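Local coordinates for hypothetical protein PAE2307 (Pyrobaculum aerophilum, PDB 1WVQ), which belongs to a family of adenosine-specific kinases and carries a stably phosphorylated histidine, at the interface of chains A and B. Coordinates in Å, arbitrary orientation; residue numbers count along the deposited sequence, not the author numbering. Chains: chain A/B, hypothetical protein PAE2307.

The interface of chains A and B. Residues chain A 43, 93-95, 98, 165; chain B 40, 43-44.
A:Trp95 meets B:Pro44 with CG of the indole lying opposite its own carbonyl carbon (chi1 -74°), which sends the six-membered ring toward the proline, while A:Asn98, turned the same way at its first torsion (chi1 -60°), brings its amide up beside the proline ring. B:Pro44 is the plug of this patch, with 87 Å² of its surface hidden by chain A. Its CB touches A:Trp95 CZ3 at 3.6 Å, and its CG also meets CE3, so the proline packs on the CE3-CZ3 edge of the indole, off to one side of its plane, rather than flat on its face, the two side chains running past each other in opposite senses. From another side, CG1 of A:Val43 reaches B:Pro44 CD at 3.7 Å, roughly at right angles, and this same methyl meets its symmetry mate, B:Val43 CG1, at 4.1 Å. Carbonyl OD1 of A:Asn98 lies 3.3 Å from B:Pro44 CG, a van der Waals contact. That oxygen also accepts a nearly straight hydrogen bond of 2.9 Å from A:Trp95 N, the donor standing 35° above the carbonyl plane; the bond ties the amide back to the residue just ahead of helix 96-104 and limits its rotation. At the other end of the amide, ND2 hydrogen-bonds a water at 3.0 Å, which is also 3.1 Å from B:Val40 O at the end of helix 31-40 and within bonding distance of the A:Tyr165 hydroxyl OH. A leucine replacing A:Asn98 would probably leave A:Trp95 N without this acceptor and the bridging water without its amide donor, letting the wall beside B:Pro44 shift. Farther out, the ring edge of A:Tyr165 packs on the methyls of B:Val40, its CD1 facing CG1. With its two-fold twin, this largely apolar, water-bridged patch joins two subunits of the deposited hexamer, and may thereby contribute to the stability of the assembly.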
loop_
_atom_site.group_PDB
_atom_site.type_symbol
_atom_site.label_atom_id
_atom_site.label_comp_id
_atom_site.label_asym_id
_atom_site.label_seq_id
_atom_site.Cartn_x
_atom_site.Cartn_y
_atom_site.Cartn_z
ATOM N N VAL A 43 -13.399 -10.149 -6.067
ATOM C CA VAL A 43 -13.674 -11.515 -6.527
ATOM C C VAL A 43 -14.940 -11.552 -7.383
ATOM O O VAL A 43 -15.990 -11.080 -6.958
ATOM C CB VAL A 43 -13.869 -12.468 -5.314
ATOM C CG1 VAL A 43 -14.178 -13.879 -5.795
ATOM C CG2 VAL A 43 -12.624 -12.457 -4.432
ATOM N N ASN A 93 -18.262 -17.545 -1.005
ATOM C CA ASN A 93 -17.611 -17.673 -2.308
ATOM C C ASN A 93 -16.395 -16.781 -2.461
ATOM O O ASN A 93 -16.050 -16.344 -3.561
ATOM C CB ASN A 93 -18.626 -17.404 -3.412
ATOM C CG ASN A 93 -19.861 -18.256 -3.255
ATOM O OD1 ASN A 93 -19.768 -19.481 -3.116
ATOM N ND2 ASN A 93 -21.028 -17.619 -3.258
ATOM N N ALA A 94 -15.745 -16.538 -1.330
ATOM C CA ALA A 94 -14.539 -15.730 -1.243
ATOM C C ALA A 94 -14.053 -15.861 0.193
ATOM O O ALA A 94 -14.858 -16.015 1.110
ATOM C CB ALA A 94 -14.847 -14.265 -1.566
ATOM N N TRP A 95 -12.740 -15.817 0.382
ATOM C CA TRP A 95 -12.143 -15.905 1.711
ATOM C C TRP A 95 -11.638 -14.522 2.097
ATOM O O TRP A 95 -11.378 -13.686 1.231
ATOM C CB TRP A 95 -10.964 -16.881 1.705
ATOM C CG TRP A 95 -11.362 -18.319 1.642
ATOM C CD1 TRP A 95 -11.905 -19.064 2.649
ATOM C CD2 TRP A 95 -11.235 -19.191 0.519
ATOM N NE1 TRP A 95 -12.123 -20.349 2.222
ATOM C CE2 TRP A 95 -11.721 -20.458 0.913
ATOM C CE3 TRP A 95 -10.758 -19.028 -0.789
ATOM C CZ2 TRP A 95 -11.743 -21.562 0.051
ATOM C CZ3 TRP A 95 -10.779 -20.126 -1.652
ATOM C CH2 TRP A 95 -11.269 -21.377 -1.227
ATOM N N ASN A 98 -8.822 -12.881 0.288
ATOM C CA ASN A 98 -9.077 -12.401 -1.067
ATOM C C ASN A 98 -9.498 -10.931 -1.086
ATOM O O ASN A 98 -9.412 -10.282 -2.126
ATOM C CB ASN A 98 -10.206 -13.193 -1.750
ATOM C CG ASN A 98 -9.917 -14.675 -1.872
ATOM O OD1 ASN A 98 -10.803 -15.518 -1.716
ATOM N ND2 ASN A 98 -8.655 -15.002 -2.125
ATOM N N TYR A 165 -1.564 -22.761 -2.145
ATOM C CA TYR A 165 -1.196 -21.358 -1.966
ATOM C C TYR A 165 0.318 -21.185 -1.877
ATOM O O TYR A 165 0.828 -20.063 -1.912
ATOM C CB TYR A 165 -1.833 -20.774 -0.702
ATOM C CG TYR A 165 -3.340 -20.633 -0.754
ATOM C CD1 TYR A 165 -4.022 -20.584 -1.971
ATOM C CD2 TYR A 165 -4.082 -20.490 0.419
ATOM C CE1 TYR A 165 -5.402 -20.390 -2.015
ATOM C CE2 TYR A 165 -5.456 -20.294 0.387
ATOM C CZ TYR A 165 -6.109 -20.244 -0.834
ATOM O OH TYR A 165 -7.468 -20.044 -0.863
ATOM N N VAL B 40 -3.022 -16.948 -7.095
ATOM C CA VAL B 40 -3.864 -17.962 -6.474
ATOM C C VAL B 40 -4.569 -17.531 -5.181
ATOM O O VAL B 40 -5.636 -18.050 -4.858
ATOM C CB VAL B 40 -3.060 -19.280 -6.254
ATOM C CG1 VAL B 40 -2.122 -19.140 -5.077
ATOM C CG2 VAL B 40 -4.008 -20.459 -6.089
ATOM N N VAL B 43 -8.180 -14.762 -5.955
ATOM C CA VAL B 43 -9.518 -15.174 -6.367
ATOM C C VAL B 43 -9.691 -16.687 -6.351
ATOM O O VAL B 43 -8.885 -17.411 -6.933
ATOM C CB VAL B 43 -9.804 -14.697 -7.812
ATOM C CG1 VAL B 43 -11.194 -15.127 -8.243
ATOM C CG2 VAL B 43 -9.657 -13.192 -7.909
ATOM N N PRO B 44 -10.742 -17.187 -5.684
ATOM C CA PRO B 44 -10.917 -18.640 -5.676
ATOM C C PRO B 44 -11.231 -19.066 -7.113
ATOM O O PRO B 44 -11.945 -18.369 -7.827
ATOM C CB PRO B 44 -12.125 -18.850 -4.760
ATOM C CG PRO B 44 -12.181 -17.596 -3.931
ATOM C CD PRO B 44 -11.786 -16.520 -4.888
HETATM O O HOH W 1 -7.960 -17.826 -2.844
#